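Local coordinates for protein benzoylformate Decarboxylase (Polynucleobacter necessarius, PDB 4K9Q) that probably decarboxylates benzoylformate to benzaldehyde and carbon dioxide, using bound thiamine diphosphate and a magnesium ion, at residues R193-K198 against K324-R329; L202-D207 against I218-R223. One frame throughout, in Å; residues are numbered along the deposited sequence.

Contact 1: residues R193-K198 against K324-R329; sequences RITASK and KLIDQR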
ATOM      1  N   ARG A 193      11.887 -25.074 -32.037  1.00 18.40           N
ATOM      2  CA  ARG A 193      12.916 -24.041 -32.188  1.00 21.01           C
ATOM      3  C   ARG A 193      14.289 -24.633 -31.926  1.00 18.36           C
ATOM      4  O   ARG A 193      15.235 -24.399 -32.676  1.00 20.50           O
ATOM      5  CB  ARG A 193      12.663 -22.867 -31.235  1.00 18.80           C
ATOM      6  CG  ARG A 193      11.402 -22.083 -31.541  1.00 18.69           C
ATOM      7  CD  ARG A 193      11.674 -20.956 -32.515  1.00 22.26           C
ATOM      8  NE  ARG A 193      12.562 -19.942 -31.946  1.00 24.68           N
ATOM      9  CZ  ARG A 193      12.161 -18.983 -31.113  1.00 23.64           C
ATOM     10  NH1 ARG A 193      10.887 -18.912 -30.746  1.00 21.44           N
ATOM     11  NH2 ARG A 193      13.035 -18.102 -30.640  1.00 24.45           N
ATOM     12  N   ILE A 194      14.397 -25.411 -30.855  1.00 17.79           N
ATOM     13  CA  ILE A 194      15.683 -25.985 -30.474  1.00 15.96           C
ATOM     14  C   ILE A 194      16.192 -26.956 -31.541  1.00 20.11           C
ATOM     15  O   ILE A 194      17.355 -26.909 -31.938  1.00 20.95           O
ATOM     16  CB  ILE A 194      15.603 -26.691 -29.108  1.00 16.40           C
ATOM     17  CG1 ILE A 194      15.349 -25.657 -28.008  1.00 17.16           C
ATOM     18  CG2 ILE A 194      16.880 -27.464 -28.835  1.00 18.37           C
ATOM     19  CD1 ILE A 194      14.988 -26.268 -26.666  1.00 17.38           C
ATOM     20  N   THR A 195      15.301 -27.822 -32.012  1.00 22.04           N
ATOM     21  CA  THR A 195      15.651 -28.816 -33.020  1.00 20.27           C
ATOM     22  C   THR A 195      16.133 -28.156 -34.310  1.00 24.33           C
ATOM     23  O   THR A 195      17.059 -28.644 -34.960  1.00 26.24           O
ATOM     24  CB  THR A 195      14.452 -29.752 -33.309  1.00 21.43           C
ATOM     25  OG1 THR A 195      14.173 -30.530 -32.139  1.00 25.66           O
ATOM     26  CG2 THR A 195      14.763 -30.687 -34.461  1.00 29.88           C
ATOM     27  N   ALA A 196      15.519 -27.033 -34.665  1.00 22.92           N
ATOM     28  CA  ALA A 196      15.863 -26.324 -35.900  1.00 23.59           C
ATOM     29  C   ALA A 196      17.134 -25.478 -35.802  1.00 24.15           C
ATOM     30  O   ALA A 196      17.721 -25.112 -36.826  1.00 22.26           O
ATOM     31  CB  ALA A 196      14.708 -25.457 -36.342  1.00 21.29           C
ATOM     32  N   SER A 197      17.554 -25.154 -34.583  1.00 20.27           N
ATOM     33  CA  SER A 197      18.719 -24.293 -34.392  1.00 19.15           C
ATOM     34  C   SER A 197      20.018 -24.981 -34.800  1.00 22.73           C
ATOM     35  O   SER A 197      20.145 -26.200 -34.692  1.00 21.63           O
ATOM     36  CB  SER A 197      18.806 -23.819 -32.936  1.00 18.67           C
ATOM     37  OG  SER A 197      19.188 -24.880 -32.082  1.00 20.60           O
ATOM     38  N   LYS A 198      20.983 -24.182 -35.251  1.00 20.87           N
ATOM     39  CA  LYS A 198      22.270 -24.697 -35.712  1.00 20.23           C
ATOM     40  C   LYS A 198      23.256 -24.853 -34.561  1.00 24.77           C
ATOM     41  O   LYS A 198      24.008 -25.830 -34.489  1.00 24.78           O
ATOM     42  CB  LYS A 198      22.872 -23.756 -36.760  1.00 26.62           C
ATOM     43  CG  LYS A 198      22.080 -23.640 -38.056  1.00 39.58           C
ATOM     44  CD  LYS A 198      22.180 -24.909 -38.897  1.00 41.10           C
ATOM     45  CE  LYS A 198      20.923 -25.754 -38.780  1.00 41.73           C
ATOM     46  NZ  LYS A 198      19.724 -25.007 -39.266  1.00 43.42           N
ATOM     47  N   LYS A 324      11.851 -35.333 -24.083  1.00 20.10           N
ATOM     48  CA  LYS A 324      11.054 -36.261 -24.890  1.00 25.30           C
ATOM     49  C   LYS A 324      10.967 -35.866 -26.363  1.00 28.63           C
ATOM     50  O   LYS A 324      10.728 -36.715 -27.223  1.00 28.89           O
ATOM     51  CB  LYS A 324       9.635 -36.375 -24.330  1.00 22.62           C
ATOM     52  CG  LYS A 324       9.564 -36.971 -22.940  1.00 23.62           C
ATOM     53  CD  LYS A 324       8.149 -36.940 -22.392  1.00 25.08           C
ATOM     54  CE  LYS A 324       8.109 -37.582 -21.018  1.00 27.40           C
ATOM     55  NZ  LYS A 324       6.754 -37.534 -20.404  1.00 34.84           N
ATOM     56  N   LEU A 325      11.154 -34.584 -26.656  1.00 25.84           N
ATOM     57  CA  LEU A 325      10.875 -34.066 -27.997  1.00 24.49           C
ATOM     58  C   LEU A 325      12.113 -33.658 -28.787  1.00 25.44           C
ATOM     59  O   LEU A 325      11.997 -33.184 -29.916  1.00 29.52           O
ATOM     60  CB  LEU A 325       9.926 -32.870 -27.916  1.00 23.65           C
ATOM     61  CG  LEU A 325       8.586 -33.107 -27.226  1.00 25.91           C
ATOM     62  CD1 LEU A 325       7.727 -31.841 -27.276  1.00 25.52           C
ATOM     63  CD2 LEU A 325       7.860 -34.288 -27.865  1.00 27.90           C
ATOM     64  N   ILE A 326      13.291 -33.826 -28.197  1.00 23.06           N
ATOM     65  CA  ILE A 326      14.523 -33.392 -28.841  1.00 25.15           C
ATOM     66  C   ILE A 326      15.428 -34.578 -29.146  1.00 28.62           C
ATOM     67  O   ILE A 326      15.620 -35.452 -28.304  1.00 29.99           O
ATOM     68  CB  ILE A 326      15.266 -32.368 -27.959  1.00 27.86           C
ATOM     69  CG1 ILE A 326      14.459 -31.071 -27.876  1.00 28.62           C
ATOM     70  CG2 ILE A 326      16.646 -32.087 -28.508  1.00 33.68           C
ATOM     71  CD1 ILE A 326      15.043 -30.062 -26.923  1.00 36.41           C
ATOM     72  N   ASP A 327      15.984 -34.603 -30.355  1.00 31.50           N
ATOM     73  CA  ASP A 327      16.869 -35.692 -30.764  1.00 30.32           C
ATOM     74  C   ASP A 327      18.324 -35.440 -30.382  1.00 24.29           C
ATOM     75  O   ASP A 327      18.786 -34.297 -30.354  1.00 27.35           O
ATOM     76  CB  ASP A 327      16.769 -35.934 -32.271  0.51 35.34           C
ATOM     77  CG  ASP A 327      15.489 -36.651 -32.665  1.00 44.76           C
ATOM     78  OD1 ASP A 327      15.030 -37.524 -31.895  1.00 43.04           O
ATOM     79  OD2 ASP A 327      14.945 -36.338 -33.747  1.00 50.49           O
ATOM     80  N   GLN A 328      19.039 -36.523 -30.099  1.00 26.48           N
ATOM     81  CA  GLN A 328      20.462 -36.457 -29.797  1.00 25.52           C
ATOM     82  C   GLN A 328      21.269 -35.815 -30.919  1.00 29.73           C
ATOM     83  O   GLN A 328      21.087 -36.141 -32.089  1.00 31.18           O
ATOM     84  CB  GLN A 328      21.002 -37.858 -29.534  1.00 26.87           C
ATOM     85  CG  GLN A 328      22.488 -37.883 -29.251  1.00 31.52           C
ATOM     86  CD  GLN A 328      22.834 -37.239 -27.922  1.00 32.09           C
ATOM     87  OE1 GLN A 328      22.325 -37.641 -26.871  1.00 30.90           O
ATOM     88  NE2 GLN A 328      23.699 -36.234 -27.962  1.00 26.41           N
ATOM     89  N   ARG A 329      22.167 -34.904 -30.561  1.00 28.08           N
ATOM     90  CA  ARG A 329      23.099 -34.329 -31.533  1.00 30.12           C
ATOM     91  C   ARG A 329      24.503 -34.903 -31.384  1.00 34.02           C
ATOM     92  O   ARG A 329      24.869 -35.396 -30.317  1.00 34.60           O
ATOM     93  CB  ARG A 329      23.160 -32.816 -31.387  1.00 30.81           C
ATOM     94  CG  ARG A 329      21.839 -32.135 -31.580  1.00 31.25           C
ATOM     95  CD  ARG A 329      22.028 -30.644 -31.643  1.00 36.25           C
ATOM     96  NE  ARG A 329      20.808 -29.977 -32.066  1.00 33.38           N
ATOM     97  CZ  ARG A 329      20.784 -28.822 -32.721  1.00 30.77           C
ATOM     98  NH1 ARG A 329      21.918 -28.209 -33.027  1.00 27.46           N
ATOM     99  NH2 ARG A 329      19.623 -28.284 -33.070  1.00 26.60           N
TER

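Contact 2: residues L202-D207 against I218-R223; sequences LIYGSD and IAFAER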
ATOM      1  N   LEU A 202      22.981 -22.941 -23.949  1.00 13.05           N
ATOM      2  CA  LEU A 202      22.128 -23.076 -22.774  1.00 11.67           C
ATOM      3  C   LEU A 202      22.605 -22.181 -21.641  1.00 13.95           C
ATOM      4  O   LEU A 202      23.800 -22.108 -21.363  1.00 14.82           O
ATOM      5  CB  LEU A 202      22.096 -24.532 -22.311  1.00 14.25           C
ATOM      6  CG  LEU A 202      21.425 -25.547 -23.231  1.00 16.98           C
ATOM      7  CD1 LEU A 202      21.688 -26.953 -22.739  1.00 17.37           C
ATOM      8  CD2 LEU A 202      19.943 -25.279 -23.275  1.00 21.39           C
ATOM      9  N   ILE A 203      21.662 -21.494 -20.998  1.00 13.45           N
ATOM     10  CA  ILE A 203      21.953 -20.719 -19.795  1.00 11.57           C
ATOM     11  C   ILE A 203      21.054 -21.259 -18.694  1.00 10.70           C
ATOM     12  O   ILE A 203      19.831 -21.227 -18.816  1.00 14.69           O
ATOM     13  CB  ILE A 203      21.691 -19.220 -19.998  1.00 13.80           C
ATOM     14  CG1 ILE A 203      22.576 -18.679 -21.127  1.00 13.07           C
ATOM     15  CG2 ILE A 203      21.934 -18.445 -18.683  1.00 11.57           C
ATOM     16  CD1 ILE A 203      22.318 -17.222 -21.445  1.00 14.31           C
ATOM     17  N   TYR A 204      21.659 -21.781 -17.631  1.00 11.45           N
ATOM     18  CA  TYR A 204      20.895 -22.398 -16.539  1.00 12.01           C
ATOM     19  C   TYR A 204      20.911 -21.516 -15.289  1.00 12.99           C
ATOM     20  O   TYR A 204      21.951 -20.964 -14.922  1.00 11.29           O
ATOM     21  CB  TYR A 204      21.487 -23.761 -16.166  1.00 13.91           C
ATOM     22  CG  TYR A 204      21.162 -24.914 -17.090  1.00 12.95           C
ATOM     23  CD1 TYR A 204      20.451 -24.727 -18.270  1.00 12.21           C
ATOM     24  CD2 TYR A 204      21.575 -26.204 -16.771  1.00 14.87           C
ATOM     25  CE1 TYR A 204      20.156 -25.805 -19.110  1.00 15.15           C
ATOM     26  CE2 TYR A 204      21.286 -27.279 -17.599  1.00 17.24           C
ATOM     27  CZ  TYR A 204      20.580 -27.075 -18.763  1.00 14.77           C
ATOM     28  OH  TYR A 204      20.302 -28.155 -19.568  1.00 17.99           O
ATOM     29  N   GLY A 205      19.758 -21.393 -14.643  1.00 13.42           N
ATOM     30  CA  GLY A 205      19.650 -20.661 -13.396  1.00 11.92           C
ATOM     31  C   GLY A 205      19.191 -21.535 -12.249  1.00 13.17           C
ATOM     32  O   GLY A 205      18.954 -22.743 -12.400  1.00 12.79           O
ATOM     33  N   SER A 206      19.030 -20.915 -11.085  1.00  9.95           N
ATOM     34  CA  SER A 206      18.879 -21.667  -9.848  1.00 10.92           C
ATOM     35  C   SER A 206      17.528 -22.330  -9.578  1.00 12.79           C
ATOM     36  O   SER A 206      17.410 -23.059  -8.602  1.00 11.31           O
ATOM     37  CB  SER A 206      19.308 -20.807  -8.664  1.00 11.95           C
ATOM     38  OG  SER A 206      20.671 -20.448  -8.839  1.00 14.15           O
ATOM     39  N   ASP A 207      16.528 -22.108 -10.431  1.00 13.08           N
ATOM     40  CA  ASP A 207      15.284 -22.879 -10.310  1.00 12.91           C
ATOM     41  C   ASP A 207      15.624 -24.365 -10.408  1.00 13.48           C
ATOM     42  O   ASP A 207      14.970 -25.214  -9.791  1.00 14.29           O
ATOM     43  CB  ASP A 207      14.273 -22.543 -11.419  1.00 11.24           C
ATOM     44  CG  ASP A 207      13.668 -21.148 -11.293  1.00 16.34           C
ATOM     45  OD1 ASP A 207      13.970 -20.413 -10.317  1.00 15.30           O
ATOM     46  OD2 ASP A 207      12.864 -20.796 -12.199  1.00 16.20           O
ATOM     47  N   ILE A 218      21.489 -32.008 -16.824  1.00 14.33           N
ATOM     48  CA  ILE A 218      22.634 -32.677 -17.438  1.00 14.07           C
ATOM     49  C   ILE A 218      22.181 -33.466 -18.664  1.00 16.33           C
ATOM     50  O   ILE A 218      22.788 -33.377 -19.739  1.00 15.70           O
ATOM     51  CB  ILE A 218      23.335 -33.619 -16.454  1.00 14.94           C
ATOM     52  CG1 ILE A 218      23.997 -32.810 -15.332  1.00 14.42           C
ATOM     53  CG2 ILE A 218      24.394 -34.455 -17.177  1.00 18.54           C
ATOM     54  CD1 ILE A 218      24.479 -33.671 -14.189  1.00 16.02           C
ATOM     55  N   ALA A 219      21.101 -34.226 -18.504  1.00 17.26           N
ATOM     56  CA  ALA A 219      20.559 -34.997 -19.619  1.00 15.50           C
ATOM     57  C   ALA A 219      20.225 -34.108 -20.814  1.00 17.32           C
ATOM     58  O   ALA A 219      20.554 -34.440 -21.958  1.00 19.41           O
ATOM     59  CB  ALA A 219      19.338 -35.796 -19.175  1.00 21.47           C
ATOM     60  N   PHE A 220      19.572 -32.979 -20.549  1.00 16.72           N
ATOM     61  CA  PHE A 220      19.165 -32.050 -21.598  1.00 16.91           C
ATOM     62  C   PHE A 220      20.381 -31.499 -22.343  1.00 18.75           C
ATOM     63  O   PHE A 220      20.417 -31.489 -23.566  1.00 18.37           O
ATOM     64  CB  PHE A 220      18.348 -30.903 -20.990  1.00 17.85           C
ATOM     65  CG  PHE A 220      17.586 -30.096 -22.004  1.00 19.27           C
ATOM     66  CD1 PHE A 220      16.503 -30.645 -22.669  1.00 20.49           C
ATOM     67  CD2 PHE A 220      17.952 -28.791 -22.289  1.00 18.42           C
ATOM     68  CE1 PHE A 220      15.791 -29.906 -23.610  1.00 25.38           C
ATOM     69  CE2 PHE A 220      17.248 -28.042 -23.229  1.00 23.32           C
ATOM     70  CZ  PHE A 220      16.166 -28.602 -23.890  1.00 24.66           C
ATOM     71  N   ALA A 221      21.377 -31.039 -21.594  1.00 13.22           N
ATOM     72  CA  ALA A 221      22.580 -30.464 -22.183  1.00 15.00           C
ATOM     73  C   ALA A 221      23.339 -31.491 -23.023  1.00 16.96           C
ATOM     74  O   ALA A 221      23.866 -31.172 -24.089  1.00 18.58           O
ATOM     75  CB  ALA A 221      23.494 -29.913 -21.087  1.00 16.99           C
ATOM     76  N   GLU A 222      23.408 -32.719 -22.526  1.00 15.46           N
ATOM     77  CA  GLU A 222      24.138 -33.778 -23.214  1.00 17.63           C
ATOM     78  C   GLU A 222      23.392 -34.209 -24.480  1.00 22.33           C
ATOM     79  O   GLU A 222      24.004 -34.598 -25.475  1.00 24.14           O
ATOM     80  CB  GLU A 222      24.384 -34.964 -22.275  1.00 17.98           C
ATOM     81  CG  GLU A 222      25.434 -34.665 -21.200  1.00 18.50           C
ATOM     82  CD  GLU A 222      25.706 -35.826 -20.261  1.00 21.79           C
ATOM     83  OE1 GLU A 222      24.939 -36.808 -20.282  1.00 24.80           O
ATOM     84  OE2 GLU A 222      26.684 -35.750 -19.484  1.00 20.62           O
ATOM     85  N   ARG A 223      22.068 -34.120 -24.437  1.00 18.48           N
ATOM     86  CA  ARG A 223      21.241 -34.410 -25.605  1.00 21.36           C
ATOM     87  C   ARG A 223      21.547 -33.431 -26.741  1.00 22.74           C
ATOM     88  O   ARG A 223      21.574 -33.809 -27.911  1.00 23.87           O
ATOM     89  CB  ARG A 223      19.758 -34.335 -25.225  1.00 19.31           C
ATOM     90  CG  ARG A 223      18.796 -34.762 -26.339  1.00 24.81           C
ATOM     91  CD  ARG A 223      18.912 -36.250 -26.599  1.00 27.58           C
ATOM     92  NE  ARG A 223      18.509 -37.044 -25.442  1.00 33.08           N
ATOM     93  CZ  ARG A 223      17.270 -37.482 -25.239  1.00 37.99           C
ATOM     94  NH1 ARG A 223      16.324 -37.194 -26.118  1.00 33.22           N
ATOM     95  NH2 ARG A 223      16.976 -38.204 -24.162  1.00 35.00           N
TER

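Contact 1: residues R193-K198 against K324-R329
Arg-329 brings its guanidinium up to the carbonyl oxygens at the C-terminal end of helix 184-196. NH2 gives a hydrogen bond to Ser-197 O at 2.7 Å, with an N-H...O angle of 157°, and the acceptor lies only 9° out of the guanidinium plane. A weak bond from NH1 at 3.2 Å reaches the same Ser-197 O, so one oxygen is held in a fork. Arginine suits the place: its chain, extended from CG to NE, carries the guanidinium to the helix end, and its positive charge should favour a helix C-terminus, where carbonyls gather. Thr-195 O also lies near, 3.2 Å from NH2. Ser-197, the first residue to leave helical geometry, has OG between the backbone N and the carbonyl carbon (chi1 72°), from where its short hydroxyl reaches back to donate to Ile-194 O at 2.7 Å. That oxygen also accepts from Ser-197 N.

Helix 184-196 packs on the parallel sheet of the central domain, a Rossmann-like fold, and segment 324-329 runs on from helix 315-323. Deeper in, Ile-194 and Ile-326 cross at about a right angle. The CD1 methyl of Ile-326 lies against both branches of Ile-194, 3.7 Å from CG2 and 3.8 Å from CD1. Branched aliphatic chains fill this buried layer, which continues onto Leu-224 of helix 214-224. On the exposed flank, Thr-195 OG1 bonds instead to Ala-191 O in its own helix.

Contact 2: residues L202-D207 against I218-R223
Leu-202 and Tyr-204, two residues apart on strand 201-204, both direct their side chains at helix 214-224, where Phe-220 and Ala-221 receive them. Strand, helix and the following strand 228-230, which is parallel to the first and next to it, form a right-handed beta-alpha-beta crossover of the Rossmann-like central domain. The short strand and helix segments run nearly antiparallel, at 169°, with their axes 10.7 Å apart at closest approach.

Leu-202 uses its two methyls on different partners. CD1 settles on Ala-221, 3.7 Å from its CA and 3.8 Å from its CB, while CD2 meets the edge of the Phe-220 ring, 3.9 Å from CE2. A forked side chain is well matched to this double task, and a small residue at Ala-221 lets the leucine come close to the helix itself.

Phe-220 has CG anti to the backbone N (chi1 -165°), and its CD2-CE2 edge is the part turned to the strand. Tyr-204 crosses it obliquely and brings up its hydroxyl near the plane of that ring. It is the hydroxyl, not the face of the tyrosine ring, that meets Phe-220: OH lies 3.7 Å from CD2. Beyond this segment Phe-220 also packs on Leu-319 and Ala-322 of helix 315-323 and on Ile-270 of the sheet, a place a large flat ring can fill. Val-228 on the neighbouring strand touches Leu-202, Tyr-204 and Ala-221 alike.

A tyrosine in so apolar a layer needs a partner for its polar end. Here the hydroxyl hydrogen-bonds to the carbonyl of Gly-217, one residue before segment 218-223, while the same OH lies 3.9 Å from Ala-221 CB.

In the fold
Contact 2 lies in the central domain; contact 1 joins helix 184-196 of that domain to the chain that follows helix 315-323. Both are away from the thiamine diphosphate and magnesium sites, with centres about 14 Å apart. Along the chain, 193-198 comes first, then both segments of contact 2, and finally 324-329; strand 201-204 is the next element after helix 184-196. The two contacts also touch: Arg-223 probably accepts a hydrogen bond at its O from Arg-329 N and gives one from NH1 to Ile-326 O, while Ile-326 CD1 packs on Phe-220 CE1. Helix 214-224 thus meets both strand 201-204, the first of the sheet's strands in the chain, and segment 324-329.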